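Local coordinates for protein trans-4-hydroxy-L-proline dehydratase (Clostridioides difficile 70-100-2010, PDB 6VXC) that catalyses the glycyl-radical-dependent dehydration of trans-4-hydroxy-L-proline to (S)-1-pyrroline-5-carboxylate in the anaerobic breakdown of hydroxyproline, at residues V49-A54 and V66-S71; L70-Y75 and D229-L234. All coordinates share one frame; numbering follows the deposited sequence.

Contact 1 of 2, residues V49-A54 and V66-S71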
ATOM      1  N   VAL A  49      22.654   8.376 -11.250  1.00 18.55           N
ATOM      2  CA  VAL A  49      24.024   8.498 -11.738  1.00 18.92           C
ATOM      3  C   VAL A  49      24.841   7.279 -11.338  1.00 17.42           C
ATOM      4  O   VAL A  49      25.516   6.666 -12.166  1.00 20.72           O
ATOM      5  CB  VAL A  49      24.679   9.788 -11.213  1.00 18.91           C
ATOM      6  CG1 VAL A  49      26.161   9.787 -11.560  1.00 19.39           C
ATOM      7  CG2 VAL A  49      24.008  11.017 -11.784  1.00 18.74           C
ATOM      8  N   LEU A  50      24.783   6.902 -10.062  1.00 17.52           N
ATOM      9  CA  LEU A  50      25.627   5.812  -9.584  1.00 18.00           C
ATOM     10  C   LEU A  50      25.233   4.479 -10.206  1.00 17.04           C
ATOM     11  O   LEU A  50      26.102   3.647 -10.486  1.00 20.55           O
ATOM     12  CB  LEU A  50      25.589   5.742  -8.053  1.00 17.38           C
ATOM     13  CG  LEU A  50      26.247   6.952  -7.371  1.00 21.76           C
ATOM     14  CD1 LEU A  50      26.116   6.916  -5.844  1.00 20.73           C
ATOM     15  CD2 LEU A  50      27.711   7.084  -7.785  1.00 22.46           C
ATOM     16  N   MET A  51      23.941   4.242 -10.412  1.00 18.17           N
ATOM     17  CA  MET A  51      23.535   3.018 -11.093  1.00 20.51           C
ATOM     18  C   MET A  51      24.003   3.016 -12.545  1.00 19.20           C
ATOM     19  O   MET A  51      24.383   1.969 -13.075  1.00 22.02           O
ATOM     20  CB  MET A  51      22.012   2.840 -11.029  1.00 21.65           C
ATOM     21  CG  MET A  51      21.458   2.711  -9.609  1.00 22.81           C
ATOM     22  SD  MET A  51      21.956   1.222  -8.715  1.00 27.17           S
ATOM     23  CE  MET A  51      20.962  -0.018  -9.533  1.00 24.69           C
ATOM     24  N   THR A  52      23.977   4.170 -13.208  1.00 17.16           N
ATOM     25  CA  THR A  52      24.487   4.224 -14.571  1.00 19.82           C
ATOM     26  C   THR A  52      25.959   3.832 -14.611  1.00 21.12           C
ATOM     27  O   THR A  52      26.368   3.011 -15.436  1.00 24.52           O
ATOM     28  CB  THR A  52      24.285   5.615 -15.175  1.00 18.91           C
ATOM     29  OG1 THR A  52      22.910   5.991 -15.091  1.00 18.60           O
ATOM     30  CG2 THR A  52      24.714   5.608 -16.648  1.00 21.37           C
ATOM     31  N   GLU A  53      26.763   4.376 -13.691  1.00 21.87           N
ATOM     32  CA  GLU A  53      28.177   4.005 -13.613  1.00 21.01           C
ATOM     33  C   GLU A  53      28.363   2.502 -13.443  1.00 24.11           C
ATOM     34  O   GLU A  53      29.281   1.912 -14.027  1.00 24.46           O
ATOM     35  CB  GLU A  53      28.858   4.736 -12.457  1.00 23.51           C
ATOM     36  CG  GLU A  53      29.016   6.226 -12.637  1.00 26.88           C
ATOM     37  CD  GLU A  53      29.736   6.872 -11.457  1.00 29.13           C
ATOM     38  OE1 GLU A  53      30.171   6.139 -10.548  1.00 29.08           O
ATOM     39  OE2 GLU A  53      29.862   8.113 -11.437  1.00 33.39           O
ATOM     40  N   ALA A  54      27.555   1.877 -12.590  1.00 23.83           N
ATOM     41  CA  ALA A  54      27.725   0.453 -12.334  1.00 22.89           C
ATOM     42  C   ALA A  54      27.385  -0.380 -13.563  1.00 21.81           C
ATOM     43  O   ALA A  54      28.090  -1.342 -13.874  1.00 21.82           O
ATOM     44  CB  ALA A  54      26.883   0.023 -11.133  1.00 19.85           C
ATOM     45  N   VAL A  66      23.639 -10.734 -10.124  1.00 15.99           N
ATOM     46  CA  VAL A  66      24.908 -10.175  -9.671  1.00 13.62           C
ATOM     47  C   VAL A  66      25.043  -8.721 -10.111  1.00 13.82           C
ATOM     48  O   VAL A  66      25.564  -7.882  -9.369  1.00 17.29           O
ATOM     49  CB  VAL A  66      26.078 -11.042 -10.166  1.00 14.33           C
ATOM     50  CG1 VAL A  66      27.404 -10.351  -9.894  1.00 14.42           C
ATOM     51  CG2 VAL A  66      26.052 -12.410  -9.482  1.00 16.54           C
ATOM     52  N   LEU A  67      24.585  -8.397 -11.322  1.00 13.86           N
ATOM     53  CA  LEU A  67      24.615  -7.009 -11.778  1.00 14.57           C
ATOM     54  C   LEU A  67      23.839  -6.090 -10.837  1.00 15.58           C
ATOM     55  O   LEU A  67      24.306  -5.001 -10.494  1.00 17.33           O
ATOM     56  CB  LEU A  67      24.067  -6.907 -13.203  1.00 14.47           C
ATOM     57  CG  LEU A  67      23.861  -5.509 -13.790  1.00 14.13           C
ATOM     58  CD1 LEU A  67      25.140  -4.735 -13.799  1.00 20.15           C
ATOM     59  CD2 LEU A  67      23.357  -5.652 -15.198  1.00 13.45           C
ATOM     60  N   ARG A  68      22.639  -6.498 -10.431  1.00 14.18           N
ATOM     61  CA  ARG A  68      21.871  -5.685  -9.492  1.00 14.64           C
ATOM     62  C   ARG A  68      22.610  -5.533  -8.164  1.00 14.04           C
ATOM     63  O   ARG A  68      22.697  -4.434  -7.610  1.00 16.80           O
ATOM     64  CB  ARG A  68      20.498  -6.315  -9.259  1.00 13.72           C
ATOM     65  CG  ARG A  68      19.632  -6.446 -10.506  1.00 14.19           C
ATOM     66  CD  ARG A  68      19.279  -5.091 -11.092  1.00 14.04           C
ATOM     67  NE  ARG A  68      18.642  -4.232 -10.101  1.00 17.99           N
ATOM     68  CZ  ARG A  68      18.442  -2.930 -10.258  1.00 16.54           C
ATOM     69  NH1 ARG A  68      17.870  -2.237  -9.294  1.00 17.57           N
ATOM     70  NH2 ARG A  68      18.831  -2.318 -11.376  1.00 15.81           N
ATOM     71  N   ALA A  69      23.159  -6.630  -7.640  1.00 15.21           N
ATOM     72  CA  ALA A  69      23.862  -6.566  -6.359  1.00 13.97           C
ATOM     73  C   ALA A  69      25.108  -5.684  -6.448  1.00 15.84           C
ATOM     74  O   ALA A  69      25.362  -4.855  -5.565  1.00 14.05           O
ATOM     75  CB  ALA A  69      24.227  -7.976  -5.900  1.00 12.57           C
ATOM     76  N   LEU A  70      25.902  -5.856  -7.514  1.00 15.78           N
ATOM     77  CA  LEU A  70      27.078  -5.012  -7.710  1.00 15.99           C
ATOM     78  C   LEU A  70      26.686  -3.551  -7.896  1.00 16.58           C
ATOM     79  O   LEU A  70      27.394  -2.649  -7.442  1.00 20.74           O
ATOM     80  CB  LEU A  70      27.894  -5.506  -8.907  1.00 16.58           C
ATOM     81  CG  LEU A  70      28.664  -6.815  -8.736  1.00 16.84           C
ATOM     82  CD1 LEU A  70      29.268  -7.297 -10.071  1.00 18.58           C
ATOM     83  CD2 LEU A  70      29.730  -6.663  -7.663  1.00 17.89           C
ATOM     84  N   SER A  71      25.564  -3.293  -8.571  1.00 16.50           N
ATOM     85  CA  SER A  71      25.126  -1.911  -8.735  1.00 18.14           C
ATOM     86  C   SER A  71      24.686  -1.311  -7.403  1.00 17.11           C
ATOM     87  O   SER A  71      25.001  -0.154  -7.105  1.00 18.54           O
ATOM     88  CB  SER A  71      23.988  -1.835  -9.755  1.00 17.58           C
ATOM     89  OG  SER A  71      24.431  -2.282 -11.020  1.00 21.99           O
TER
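Ala54 and Ser71 are the closest pair across segments 49-54 and 66-71, on helices 46-58 and 64-78, and they illustrate how small residues let two helices approach while a longer chain seals the joint beside them. Their CA atoms are 5.0 Å apart, and the methyl CB of Ala54 rests against OG of Ser71 at 3.4 Å. The serine hydroxyl does not reach across for a polar partner. Its OG stands beside its own backbone N, opposite the carbonyl carbon (chi1 -62°), which turns it back along its helix to donate to O of Leu67, with OG of Ser71 2.8 Å from that oxygen. The Leu67 carbonyl also accepts the helical bond from Ser71 N, the two donors arriving from opposite faces of its plane; OG lies 34° out of the plane. The neighbouring helix therefore meets the CB and the already committed oxygen of Ser71.

Met51 fills the flank of this close point. Its CB does not aim at helix 64-78, but bends at chi2 and chi3 bring the thioether round, so that CE of Met51 lies 3.5 Å from CB of Ser71. CE of Met51 also approaches the Arg68 guanidinium obliquely, 3.6 Å from NH2, the two long chains crossing at about a right angle. Arg68 is itself folded at chi2 and chi3, and Glu105 forms a salt bridge with its NH1. Its NH2 bonds to OH of Tyr55, a residue of helix 46-58, so a polar tie joins the helices just beyond the segment.

The short segments run at 131° to each other, on consecutive helices of a splayed hairpin. With the Ser71 hydroxyl committed to Leu67 and NH1 and NH2 of Arg68 to Glu105 and Tyr55, the two segments themselves adhere by van der Waals contact of methyl and thioether groups.

Contact 2 of 2, residues L70-Y75 and D229-L234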
ATOM      1  N   LEU A  70      25.902  -5.856  -7.514  1.00 15.78           N
ATOM      2  CA  LEU A  70      27.078  -5.012  -7.710  1.00 15.99           C
ATOM      3  C   LEU A  70      26.686  -3.551  -7.896  1.00 16.58           C
ATOM      4  O   LEU A  70      27.394  -2.649  -7.442  1.00 20.74           O
ATOM      5  CB  LEU A  70      27.894  -5.506  -8.907  1.00 16.58           C
ATOM      6  CG  LEU A  70      28.664  -6.815  -8.736  1.00 16.84           C
ATOM      7  CD1 LEU A  70      29.268  -7.297 -10.071  1.00 18.58           C
ATOM      8  CD2 LEU A  70      29.730  -6.663  -7.663  1.00 17.89           C
ATOM      9  N   SER A  71      25.564  -3.293  -8.571  1.00 16.50           N
ATOM     10  CA  SER A  71      25.126  -1.911  -8.735  1.00 18.14           C
ATOM     11  C   SER A  71      24.686  -1.311  -7.403  1.00 17.11           C
ATOM     12  O   SER A  71      25.001  -0.154  -7.105  1.00 18.54           O
ATOM     13  CB  SER A  71      23.988  -1.835  -9.755  1.00 17.58           C
ATOM     14  OG  SER A  71      24.431  -2.282 -11.020  1.00 21.99           O
ATOM     15  N   PHE A  72      23.941  -2.074  -6.601  1.00 17.54           N
ATOM     16  CA  PHE A  72      23.565  -1.603  -5.273  1.00 15.84           C
ATOM     17  C   PHE A  72      24.797  -1.319  -4.425  1.00 18.27           C
ATOM     18  O   PHE A  72      24.886  -0.281  -3.760  1.00 17.93           O
ATOM     19  CB  PHE A  72      22.672  -2.631  -4.585  1.00 15.01           C
ATOM     20  CG  PHE A  72      22.255  -2.237  -3.181  1.00 15.65           C
ATOM     21  CD1 PHE A  72      21.368  -1.187  -2.981  1.00 17.04           C
ATOM     22  CD2 PHE A  72      22.719  -2.939  -2.080  1.00 13.82           C
ATOM     23  CE1 PHE A  72      20.964  -0.819  -1.699  1.00 17.19           C
ATOM     24  CE2 PHE A  72      22.317  -2.582  -0.790  1.00 15.29           C
ATOM     25  CZ  PHE A  72      21.443  -1.516  -0.604  1.00 13.81           C
ATOM     26  N   LYS A  73      25.761  -2.243  -4.437  1.00 18.66           N
ATOM     27  CA  LYS A  73      26.975  -2.045  -3.655  1.00 17.77           C
ATOM     28  C   LYS A  73      27.731  -0.807  -4.110  1.00 17.19           C
ATOM     29  O   LYS A  73      28.229  -0.035  -3.284  1.00 19.88           O
ATOM     30  CB  LYS A  73      27.874  -3.275  -3.738  1.00 19.41           C
ATOM     31  CG  LYS A  73      29.113  -3.171  -2.851  1.00 19.23           C
ATOM     32  CD  LYS A  73      29.935  -4.433  -2.929  1.00 21.16           C
ATOM     33  CE  LYS A  73      31.248  -4.313  -2.187  1.00 24.68           C
ATOM     34  NZ  LYS A  73      32.199  -5.311  -2.728  1.00 26.78           N
ATOM     35  N   HIS A  74      27.855  -0.619  -5.416  1.00 18.71           N
ATOM     36  CA  HIS A  74      28.499   0.585  -5.916  1.00 17.83           C
ATOM     37  C   HIS A  74      27.771   1.827  -5.433  1.00 17.72           C
ATOM     38  O   HIS A  74      28.399   2.810  -5.030  1.00 20.72           O
ATOM     39  CB  HIS A  74      28.556   0.551  -7.440  1.00 20.27           C
ATOM     40  CG  HIS A  74      29.287   1.708  -8.032  1.00 21.06           C
ATOM     41  ND1 HIS A  74      30.660   1.821  -7.983  1.00 26.49           N
ATOM     42  CD2 HIS A  74      28.842   2.818  -8.659  1.00 21.22           C
ATOM     43  CE1 HIS A  74      31.026   2.949  -8.561  1.00 20.82           C
ATOM     44  NE2 HIS A  74      29.942   3.572  -8.983  1.00 20.35           N
ATOM     45  N   TYR A  75      26.439   1.802  -5.476  1.00 18.86           N
ATOM     46  CA  TYR A  75      25.657   2.927  -4.986  1.00 17.95           C
ATOM     47  C   TYR A  75      25.912   3.160  -3.499  1.00 15.93           C
ATOM     48  O   TYR A  75      26.127   4.295  -3.069  1.00 17.70           O
ATOM     49  CB  TYR A  75      24.173   2.688  -5.289  1.00 20.78           C
ATOM     50  CG  TYR A  75      23.210   3.524  -4.481  1.00 17.50           C
ATOM     51  CD1 TYR A  75      23.068   4.879  -4.719  1.00 17.71           C
ATOM     52  CD2 TYR A  75      22.422   2.944  -3.499  1.00 17.89           C
ATOM     53  CE1 TYR A  75      22.188   5.637  -3.984  1.00 20.32           C
ATOM     54  CE2 TYR A  75      21.530   3.701  -2.758  1.00 17.63           C
ATOM     55  CZ  TYR A  75      21.419   5.041  -3.008  1.00 16.96           C
ATOM     56  OH  TYR A  75      20.545   5.807  -2.286  1.00 21.76           O
ATOM     57  N   ASP A 229      27.538  -7.720   1.780  1.00 19.07           N
ATOM     58  CA  ASP A 229      28.700  -6.839   1.854  1.00 16.37           C
ATOM     59  C   ASP A 229      28.294  -5.377   1.761  1.00 16.31           C
ATOM     60  O   ASP A 229      28.898  -4.516   2.406  1.00 19.52           O
ATOM     61  CB  ASP A 229      29.701  -7.156   0.735  1.00 18.00           C
ATOM     62  CG  ASP A 229      30.374  -8.499   0.899  1.00 20.91           C
ATOM     63  OD1 ASP A 229      30.507  -8.966   2.047  1.00 26.58           O
ATOM     64  OD2 ASP A 229      30.789  -9.072  -0.133  1.00 24.20           O
ATOM     65  N   ALA A 230      27.317  -5.068   0.909  1.00 15.59           N
ATOM     66  CA  ALA A 230      26.871  -3.688   0.793  1.00 15.17           C
ATOM     67  C   ALA A 230      26.297  -3.184   2.117  1.00 15.89           C
ATOM     68  O   ALA A 230      26.559  -2.046   2.522  1.00 16.89           O
ATOM     69  CB  ALA A 230      25.856  -3.560  -0.341  1.00 15.57           C
ATOM     70  N   MET A 231      25.508  -4.006   2.806  1.00 16.66           N
ATOM     71  CA  MET A 231      24.955  -3.545   4.078  1.00 16.12           C
ATOM     72  C   MET A 231      26.061  -3.319   5.103  1.00 15.44           C
ATOM     73  O   MET A 231      26.022  -2.347   5.864  1.00 19.26           O
ATOM     74  CB  MET A 231      23.909  -4.538   4.603  1.00 13.73           C
ATOM     75  CG  MET A 231      22.657  -4.635   3.720  1.00 13.24           C
ATOM     76  SD  MET A 231      21.806  -3.068   3.504  1.00 17.75           S
ATOM     77  CE  MET A 231      21.177  -2.765   5.142  1.00 13.31           C
ATOM     78  N   VAL A 232      27.079  -4.182   5.110  1.00 16.00           N
ATOM     79  CA  VAL A 232      28.212  -3.982   6.010  1.00 16.89           C
ATOM     80  C   VAL A 232      28.877  -2.639   5.742  1.00 17.82           C
ATOM     81  O   VAL A 232      29.205  -1.892   6.672  1.00 19.76           O
ATOM     82  CB  VAL A 232      29.198  -5.159   5.890  1.00 17.09           C
ATOM     83  CG1 VAL A 232      30.484  -4.869   6.665  1.00 18.70           C
ATOM     84  CG2 VAL A 232      28.551  -6.426   6.411  1.00 15.25           C
ATOM     85  N   ILE A 233      29.054  -2.298   4.470  1.00 19.33           N
ATOM     86  CA  ILE A 233      29.660  -1.022   4.103  1.00 17.27           C
ATOM     87  C   ILE A 233      28.774   0.144   4.529  1.00 19.32           C
ATOM     88  O   ILE A 233      29.273   1.204   4.926  1.00 22.63           O
ATOM     89  CB  ILE A 233      29.949  -1.009   2.595  1.00 17.36           C
ATOM     90  CG1 ILE A 233      31.127  -1.942   2.283  1.00 20.87           C
ATOM     91  CG2 ILE A 233      30.172   0.408   2.098  1.00 16.58           C
ATOM     92  CD1 ILE A 233      31.195  -2.323   0.833  1.00 20.25           C
ATOM     93  N   LEU A 234      27.453  -0.018   4.430  1.00 17.90           N
ATOM     94  CA  LEU A 234      26.554   1.045   4.862  1.00 19.59           C
ATOM     95  C   LEU A 234      26.802   1.403   6.321  1.00 18.80           C
ATOM     96  O   LEU A 234      26.920   2.580   6.674  1.00 20.95           O
ATOM     97  CB  LEU A 234      25.102   0.621   4.665  1.00 20.25           C
ATOM     98  CG  LEU A 234      24.103   1.678   5.103  1.00 19.26           C
ATOM     99  CD1 LEU A 234      24.290   2.943   4.280  1.00 17.54           C
ATOM    100  CD2 LEU A 234      22.682   1.129   4.985  1.00 17.99           C
TER
HETATM  101  O   HOH W   1      31.065  -8.034  -2.557  1.00 24.46           O
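Phe72 and Lys73 on helix 64-78 enclose the methyl of Ala230 on helix 214-248, a worked case of an alanine serving as the close point between nearly parallel helices. The short segments run only 8° from parallel with their axes 9.1 Å apart, and CB of Ala230 lies 3.8 Å from CA of Lys73. From the inner flank comes the Phe72 ring, its CG opposite the backbone N (chi1 179°), which throws the ring toward the other helix and brings CD2 of Phe72 to 3.6 Å from CB of Ala230. The approach is oblique to the ring. Farther along, SD of Met231 stands at the ring edge, near its plane, 4.4 Å from CE2 of Phe72. This flank is buried and largely apolar, with Leu543 of helix 542-546 touching both Phe72 and Met231, and Thr292 touching Phe72.

The outer flank is looser. Lys73 is drawn out to full length, all its torsions close to anti, and its aliphatic portion does the packing: CE of Lys73 sits 3.6 Å from CD1 of Ile233, the two chains crossing at about a right angle. NZ of Lys73 ends 4.8 Å from OD2 of Asp229, too far for a direct salt bridge. One water spans the interval, accepting from Lys73 NZ at 3.0 Å and donating to Asp229 OD2 at 2.7 Å, while OD1 pairs with Lys196.

The interface thus grades from a hydrocarbon seam around Ala230 to a hydrated charged edge, where the salt bridge from Lys196 and the nearby Lys73 probably favour the ionised carboxylate, and a water bridges Asp229 to Lys73.

After helix 27-38 and strand 42-44 the chain enters helix 46-58, turns through a short connection, and returns along helix 64-78; contact 1 closes this local loop of eleven residues. Contact 2 then joins the later part of helix 64-78 to helix 214-248, closing a much longer loop of 153 residues. The loops follow one another and neither encloses the other, the contacts sharing Leu70 and Ser71. Helix 64-78 is thereby the middle layer, its two flanks facing different partners. A probable hydrogen bond between Glu53 OE1 and His74 NE2 joins the contacts directly. Together they tie the hairpin near the N terminus to the long helix 214-248, within the pyruvate formate lyase-like region.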